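Local coordinates for UPF0131 protein ykqA (Bacillus subtilis, PDB 2QIK) that probably works as a gamma-glutamylcyclotransferase, an acyltransferase acting on gamma-glutamyl compounds, at residues Val7-Leu11 against Gly43-Val47; Tyr55-Glu59 against Ser112-Lys116; Gly77-Val83 against Ala94-Met99. The contacts are given in a common frame with arbitrary orientation. Residue numbers count along the deposited sequence, not the author numbering.

In the fold
The three contacts lie in one gamma-glutamylcyclotransferase-like domain and meet around Tyr8, which belongs to the probable substrate-binding loop Tyr8-Leu11. Interaction 1 sets that loop against strand 44-47. Interaction 2, centred about 9 Å from the centre of interaction 1, touches it: Val7 N lies 2.9 Å from Glu59 O, a probable hydrogen bond, and Val46 CG1 packs 3.6 Å from Ile56 CD1. Interaction 3, about 10 Å from interaction 1 centre to centre, receives the Tyr8 hydroxyl, with Tyr8 OH 2.7 Å from Tyr97 O. Interactions 2 and 3 reach the same antiparallel sheet but do not touch, their nearest atoms being about 5 Å apart.

Interaction 1. Residues Val7-Leu11 against Gly43-Val47; sequences VYGTL and GPTVV
Segment 7-11 leaves strand 3-7 at Val7, still extended (phi/psi -119/143), and turns into an irregular loop, whereas Pro44-Val47 form a strand. The touching parts run in roughly opposite directions, 152° apart from Tyr8-Thr10 to Pro44-Val46, and come nearest at Gly9 and Pro44, with 5.6 Å between their CA atoms. No direct hydrogen bond joins them. Gly9, at phi/psi -130/-122, brings its CA to 3.7 Å from Pro44 CG; a CB here would clash with that atom, so glycine suits the place. Tyr8, Gly9, Thr10 and Leu11 probably bind substrate, as in relatives of this gamma-glutamylcyclotransferase family, and the strand borders their loop through Pro44 and Val46. Tyr8 takes chi1 p (57°) with chi2 82°, which sends its ring across the gap. Val46, chi1 m, places CG1 3.5 Å from the centroid of the Tyr8 ring and only 7° off its normal, a CH-pi contact that a branched aliphatic residue makes well. Pro44 O lies at the ring edge, 3.9 Å from Tyr8 CE1. Water 1 donates to Tyr8 OH (3.2 Å) and to Pro44 O (2.6 Å), while the hydroxyl also hydrogen-bonds Tyr97 O. Thr10 offers its methyl to the proline, CG2 lying 3.9 Å from Pro44 CD, and its OG1 hydrogen-bonds Asn17.

Interaction 2. Residues Tyr55-Glu59 against Ser112-Lys116; sequences YIYGE and SGDWK
One direct hydrogen bond joins the backbones: Tyr57 N donates to Gly113 O at 2.8 Å and is almost linear (174°). Two CA-H...O contacts flank it, Gly113 CA to Tyr55 O at 3.3 Å and Ile56 CA to Gly113 O at 3.4 Å, so the turn lies close against the extended strand; the CA atoms of Ile56 and Gly113 are 4.3 Å apart. Gly113 has positive phi (69/12), and a CB would strike Tyr55 O, two reasons for glycine here. Water 2 adds a second link, donating to Tyr57 O at 2.7 Å and accepting from Trp115 N at 2.9 Å. Farther along, Glu59 OE1 and Lys116 NZ form a long salt bridge of 3.7 Å. Water 3 joins the same two atoms, 2.4 Å from Glu59 OE1 and 2.5 Å from Lys116 NZ, and the extended lysine (chi2 to chi4 t) spans the distance.

Before helix 115-122, Ser112 OG accepts from Asp114 N at 3.1 Å, an ST turn. Asp114 is the N-cap, its short carboxylate, chi1 t, capping Glu117 N. Tyr57, chi1 m, brings CB to 3.7 Å from Asp114 OD1 and turns its ring edge to Ser112 O. The polar ends have further partners: salt bridges join Glu59 and Asp114 to Arg12 and Lys116 to Asp228, and hydrogen bonds join Glu59 to Tyr61, Lys116 to Lys13 O, Ser112 OG to Glu117 and Tyr57 OH to Arg32. The turn leading into helix 115-122 thus abuts strand 55-63, whose Ile56 packs on Val46 of strand 44-47, while Trp115 reaches Pro44.

Interaction 3. Residues Gly77-Val83 against Ala94-Met99; sequences GYHKQTV and ALIYFM
Strands 79-83 and 94-98 of a beta hairpin run antiparallel, their axes 4.4 Å apart at 143°. His79-Phe98, Gln81-Ile96 and Val83-Ala94 are hydrogen-bonded pairs; Lys80-Tyr97 and Thr82-Leu95 are non-hydrogen-bonded. Phe98 N donates to His79 O at 2.8 Å. Gln81 N donates to Ile96 O at 3.1 Å. The Leu95 backbone also hydrogen-bonds Leu4 and Phe6 of strand 3-7, closing the sheet into a barrel. On the face of His79 and Gln81, the Phe98 ring (chi1 p) leans across the strand, with His79 CB 4.0 Å from its centroid and Gln81 CG 3.9 Å from Phe98 CE2. Val83 CG1 fits against Ile96 CG2 at 3.9 Å. On the other face Lys80 CB sits 4.2 Å over the Tyr97 centroid. Next to these pairs, selenomethionine Met99 holds CB 3.8 Å over the Tyr78 ring centroid and SE obliquely 5.1 Å from it, a Met-aromatic contact. Apolar stems thus pack on rings, while Lys80 NZ (salt bridge) and Tyr97 OH (hydrogen bond) share Asp72 of helix 65-74.

Interaction 1. Residues Val7-Leu11 against Gly43-Val47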
# COMPACT_ATOMS: atom_id res chain seq x y z
N VAL A 7 -0.83 12.95 6.53
CA VAL A 7 0.58 13.19 6.35
C VAL A 7 1.08 12.44 5.12
O VAL A 7 0.69 11.33 4.83
CB VAL A 7 1.50 12.80 7.56
CG1 VAL A 7 1.19 13.78 8.73
CG2 VAL A 7 1.31 11.30 7.94
N TYR A 8 2.00 13.11 4.42
CA TYR A 8 2.46 12.64 3.11
C TYR A 8 3.99 12.64 2.94
O TYR A 8 4.49 12.15 1.95
CB TYR A 8 1.85 13.52 1.98
CG TYR A 8 2.16 14.98 2.13
CD1 TYR A 8 3.37 15.48 1.69
CD2 TYR A 8 1.29 15.84 2.71
CE1 TYR A 8 3.72 16.79 1.85
CE2 TYR A 8 1.62 17.16 2.88
CZ TYR A 8 2.83 17.65 2.45
OH TYR A 8 3.19 18.99 2.57
N GLY A 9 4.69 13.20 3.92
CA GLY A 9 6.10 13.40 3.77
C GLY A 9 6.89 12.88 4.96
O GLY A 9 6.83 11.70 5.31
N THR A 10 7.65 13.79 5.56
CA THR A 10 8.52 13.46 6.67
C THR A 10 7.86 13.02 7.93
O THR A 10 8.53 12.52 8.85
CB THR A 10 9.48 14.62 7.03
OG1 THR A 10 8.77 15.66 7.70
CG2 THR A 10 10.20 15.17 5.80
N LEU A 11 6.55 13.18 8.03
CA LEU A 11 5.72 12.73 9.15
C LEU A 11 5.17 11.32 8.97
O LEU A 11 4.58 10.80 9.90
CB LEU A 11 4.58 13.67 9.39
CG LEU A 11 4.96 15.08 9.85
CD1 LEU A 11 3.71 15.99 9.86
CD2 LEU A 11 5.60 15.03 11.21
N GLY A 43 12.34 19.79 1.58
CA GLY A 43 11.43 18.65 1.89
C GLY A 43 10.28 18.49 0.89
O GLY A 43 10.07 19.32 0.05
N PRO A 44 9.46 17.47 1.07
CA PRO A 44 8.24 17.26 0.25
C PRO A 44 7.18 18.39 0.50
O PRO A 44 7.01 18.83 1.62
CB PRO A 44 7.71 15.86 0.78
CG PRO A 44 8.48 15.59 1.98
CD PRO A 44 9.62 16.47 2.13
N THR A 45 6.41 18.76 -0.52
CA THR A 45 5.24 19.62 -0.28
C THR A 45 4.17 19.21 -1.28
O THR A 45 4.41 18.54 -2.25
CB THR A 45 5.57 21.12 -0.33
OG1 THR A 45 4.42 21.90 0.09
CG2 THR A 45 5.96 21.58 -1.79
N VAL A 46 3.01 19.72 -1.07
CA VAL A 46 1.86 19.51 -1.95
C VAL A 46 1.41 20.79 -2.51
O VAL A 46 1.64 21.83 -1.93
CB VAL A 46 0.73 18.82 -1.20
CG1 VAL A 46 1.24 17.43 -0.81
CG2 VAL A 46 0.17 19.65 0.03
N VAL A 47 0.84 20.69 -3.72
CA VAL A 47 0.23 21.81 -4.41
C VAL A 47 -1.07 21.36 -4.97
O VAL A 47 -1.16 20.26 -5.54
CB VAL A 47 1.15 22.29 -5.56
CG1 VAL A 47 0.56 23.43 -6.37
CG2 VAL A 47 2.53 22.68 -4.94
O HOH W 1 5.97 18.42 4.00

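Interaction 2. Residues Tyr55-Glu59 against Ser112-Lys116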
# COMPACT_ATOMS: atom_id res chain seq x y z
N TYR A 55 -3.30 12.05 -7.58
CA TYR A 55 -3.46 11.99 -6.15
C TYR A 55 -2.12 12.04 -5.45
O TYR A 55 -1.09 11.59 -5.94
CB TYR A 55 -4.20 10.71 -5.75
CG TYR A 55 -5.58 10.65 -6.28
CD1 TYR A 55 -5.80 10.11 -7.54
CD2 TYR A 55 -6.63 11.18 -5.59
CE1 TYR A 55 -7.02 10.07 -8.05
CE2 TYR A 55 -7.96 11.11 -6.18
CZ TYR A 55 -8.05 10.55 -7.45
OH TYR A 55 -9.30 10.50 -8.13
N ILE A 56 -2.17 12.54 -4.21
CA ILE A 56 -1.12 12.47 -3.19
C ILE A 56 -1.51 11.35 -2.23
O ILE A 56 -2.63 11.33 -1.72
CB ILE A 56 -1.07 13.77 -2.36
CG1 ILE A 56 -0.84 14.98 -3.25
CG2 ILE A 56 0.02 13.68 -1.28
CD1 ILE A 56 -1.59 16.22 -2.77
N TYR A 57 -0.59 10.44 -1.98
CA TYR A 57 -0.79 9.32 -1.08
C TYR A 57 -0.19 9.63 0.30
O TYR A 57 0.79 10.36 0.41
CB TYR A 57 -0.21 8.03 -1.66
CG TYR A 57 -1.04 7.59 -2.83
CD1 TYR A 57 -0.80 8.03 -4.14
CD2 TYR A 57 -2.19 6.86 -2.61
CE1 TYR A 57 -1.64 7.75 -5.18
CE2 TYR A 57 -3.04 6.54 -3.65
CZ TYR A 57 -2.78 6.99 -4.94
OH TYR A 57 -3.72 6.73 -5.94
N GLY A 58 -0.81 9.11 1.34
CA GLY A 58 -0.33 9.34 2.65
C GLY A 58 -1.08 8.51 3.68
O GLY A 58 -1.63 7.46 3.37
N GLU A 59 -1.07 8.99 4.93
CA GLU A 59 -1.58 8.26 6.07
C GLU A 59 -2.40 9.21 6.92
O GLU A 59 -2.12 10.42 6.92
CB GLU A 59 -0.40 7.76 6.93
CG GLU A 59 0.56 6.85 6.18
CD GLU A 59 1.92 6.70 6.80
OE1 GLU A 59 2.90 6.36 6.06
OE2 GLU A 59 2.14 6.93 7.96
N SER A 112 4.22 9.70 -9.00
CA SER A 112 3.44 8.71 -8.28
C SER A 112 2.53 9.29 -7.19
O SER A 112 1.61 8.62 -6.68
CB SER A 112 4.28 7.65 -7.61
OG SER A 112 5.01 8.24 -6.56
N GLY A 113 2.82 10.53 -6.80
CA GLY A 113 2.16 11.12 -5.70
C GLY A 113 2.50 10.52 -4.34
O GLY A 113 1.85 10.84 -3.34
N ASP A 114 3.53 9.69 -4.28
CA ASP A 114 3.80 8.89 -3.10
C ASP A 114 5.25 9.03 -2.73
O ASP A 114 6.15 8.58 -3.43
CB ASP A 114 3.38 7.43 -3.37
CG ASP A 114 3.44 6.57 -2.13
OD1 ASP A 114 2.57 5.64 -2.06
OD2 ASP A 114 4.32 6.76 -1.28
N TRP A 115 5.48 9.70 -1.58
CA TRP A 115 6.83 9.98 -1.16
C TRP A 115 7.65 8.73 -0.87
O TRP A 115 8.83 8.69 -1.17
CB TRP A 115 6.76 10.88 0.10
CG TRP A 115 8.04 11.25 0.73
CD1 TRP A 115 8.42 10.99 2.05
CD2 TRP A 115 8.98 12.10 0.22
NE1 TRP A 115 9.61 11.53 2.31
CE2 TRP A 115 10.01 12.23 1.22
CE3 TRP A 115 9.18 12.68 -1.01
CZ2 TRP A 115 11.17 12.97 1.05
CZ3 TRP A 115 10.39 13.52 -1.13
CH2 TRP A 115 11.32 13.61 -0.15
N LYS A 116 7.04 7.74 -0.24
CA LYS A 116 7.77 6.49 0.01
C LYS A 116 8.10 5.76 -1.27
O LYS A 116 9.19 5.16 -1.36
CB LYS A 116 6.96 5.62 0.97
CG LYS A 116 6.88 6.01 2.36
CD LYS A 116 6.41 4.97 3.30
CE LYS A 116 6.60 5.48 4.65
NZ LYS A 116 6.13 4.59 5.65
O HOH W 2 3.47 10.31 0.35
O HOH W 3 3.73 4.27 5.16

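Interaction 3. Residues Gly77-Val83 against Ala94-Met99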
# COMPACT_ATOMS: atom_id res chain seq x y z
N GLY A 77 7.05 28.38 8.10
CA GLY A 77 6.83 28.61 6.66
C GLY A 77 5.76 27.71 6.02
O GLY A 77 5.44 27.90 4.84
N TYR A 78 5.22 26.75 6.76
CA TYR A 78 4.11 25.95 6.23
C TYR A 78 2.84 26.52 6.79
O TYR A 78 2.80 27.08 7.90
CB TYR A 78 4.21 24.50 6.62
CG TYR A 78 5.26 23.71 5.95
CD1 TYR A 78 4.90 22.61 5.20
CD2 TYR A 78 6.62 24.08 6.00
CE1 TYR A 78 5.82 21.88 4.55
CE2 TYR A 78 7.53 23.31 5.36
CZ TYR A 78 7.14 22.22 4.65
OH TYR A 78 8.04 21.42 4.00
N HIS A 79 1.80 26.34 6.01
CA HIS A 79 0.39 26.67 6.36
C HIS A 79 -0.39 25.33 6.37
O HIS A 79 0.14 24.29 6.00
CB HIS A 79 -0.25 27.60 5.32
CG HIS A 79 0.39 28.96 5.23
ND1 HIS A 79 0.14 29.96 6.14
CD2 HIS A 79 1.26 29.48 4.33
CE1 HIS A 79 0.82 31.04 5.81
NE2 HIS A 79 1.51 30.78 4.71
N LYS A 80 -1.62 25.38 6.85
CA LYS A 80 -2.42 24.22 6.81
C LYS A 80 -3.81 24.53 6.39
O LYS A 80 -4.25 25.69 6.45
CB LYS A 80 -2.39 23.48 8.14
CG LYS A 80 -3.07 24.18 9.18
CD LYS A 80 -2.54 23.58 10.53
CE LYS A 80 -3.44 23.70 11.75
NZ LYS A 80 -2.82 24.65 12.73
N GLN A 81 -4.49 23.48 5.93
CA GLN A 81 -5.87 23.57 5.56
C GLN A 81 -6.48 22.18 5.78
O GLN A 81 -5.77 21.25 6.21
CB GLN A 81 -6.05 23.99 4.09
CG GLN A 81 -5.50 22.97 3.07
CD GLN A 81 -6.02 23.34 1.70
OE1 GLN A 81 -5.51 24.23 1.06
NE2 GLN A 81 -7.12 22.66 1.29
N THR A 82 -7.74 21.98 5.51
CA THR A 82 -8.30 20.64 5.47
C THR A 82 -8.52 20.20 4.03
O THR A 82 -8.68 21.05 3.11
CB THR A 82 -9.57 20.46 6.26
OG1 THR A 82 -10.58 21.40 5.81
CG2 THR A 82 -9.38 20.78 7.71
N VAL A 83 -8.55 18.89 3.82
CA VAL A 83 -8.88 18.27 2.58
C VAL A 83 -9.79 17.06 2.82
O VAL A 83 -9.80 16.49 3.93
CB VAL A 83 -7.64 17.80 1.80
CG1 VAL A 83 -6.83 18.99 1.20
CG2 VAL A 83 -6.72 16.97 2.63
N ALA A 94 -9.53 15.88 6.83
CA ALA A 94 -8.29 15.93 7.62
C ALA A 94 -7.50 17.17 7.34
O ALA A 94 -7.53 17.71 6.26
CB ALA A 94 -7.46 14.66 7.33
N LEU A 95 -6.70 17.57 8.34
CA LEU A 95 -5.74 18.62 8.17
C LEU A 95 -4.59 18.15 7.30
O LEU A 95 -4.21 16.99 7.28
CB LEU A 95 -5.13 18.93 9.53
CG LEU A 95 -6.04 19.67 10.48
CD1 LEU A 95 -5.46 19.67 11.91
CD2 LEU A 95 -6.25 21.14 9.99
N ILE A 96 -3.97 19.11 6.64
CA ILE A 96 -2.76 18.84 5.81
C ILE A 96 -1.90 20.09 5.87
O ILE A 96 -2.44 21.20 5.81
CB ILE A 96 -3.12 18.45 4.38
CG1 ILE A 96 -1.90 17.97 3.61
CG2 ILE A 96 -3.85 19.56 3.66
CD1 ILE A 96 -2.26 17.41 2.20
N TYR A 97 -0.58 19.92 5.96
CA TYR A 97 0.38 21.00 5.94
C TYR A 97 0.94 21.16 4.55
O TYR A 97 1.22 20.19 3.88
CB TYR A 97 1.52 20.73 6.96
CG TYR A 97 1.11 20.92 8.40
CD1 TYR A 97 1.38 22.09 9.07
CD2 TYR A 97 0.42 19.94 9.09
CE1 TYR A 97 0.99 22.28 10.42
CE2 TYR A 97 0.02 20.11 10.42
CZ TYR A 97 0.27 21.31 11.05
OH TYR A 97 -0.12 21.38 12.36
N PHE A 98 1.22 22.40 4.18
CA PHE A 98 1.80 22.69 2.84
C PHE A 98 2.68 23.90 2.90
O PHE A 98 2.45 24.79 3.70
CB PHE A 98 0.65 22.88 1.78
CG PHE A 98 -0.24 24.07 2.07
CD1 PHE A 98 0.01 25.32 1.47
CD2 PHE A 98 -1.41 23.92 2.84
CE1 PHE A 98 -0.84 26.40 1.67
CE2 PHE A 98 -2.22 25.01 3.07
CZ PHE A 98 -1.95 26.24 2.49
N MSE A 99 3.71 23.92 2.07
CA MSE A 99 4.50 25.17 1.92
C MSE A 99 4.19 25.71 0.52
O MSE A 99 4.45 24.96 -0.47
CB MSE A 99 6.00 24.88 2.02
CG MSE A 99 6.67 23.57 1.55
SE MSE A 99 8.64 23.33 0.86
CE MSE A 99 9.46 21.76 1.79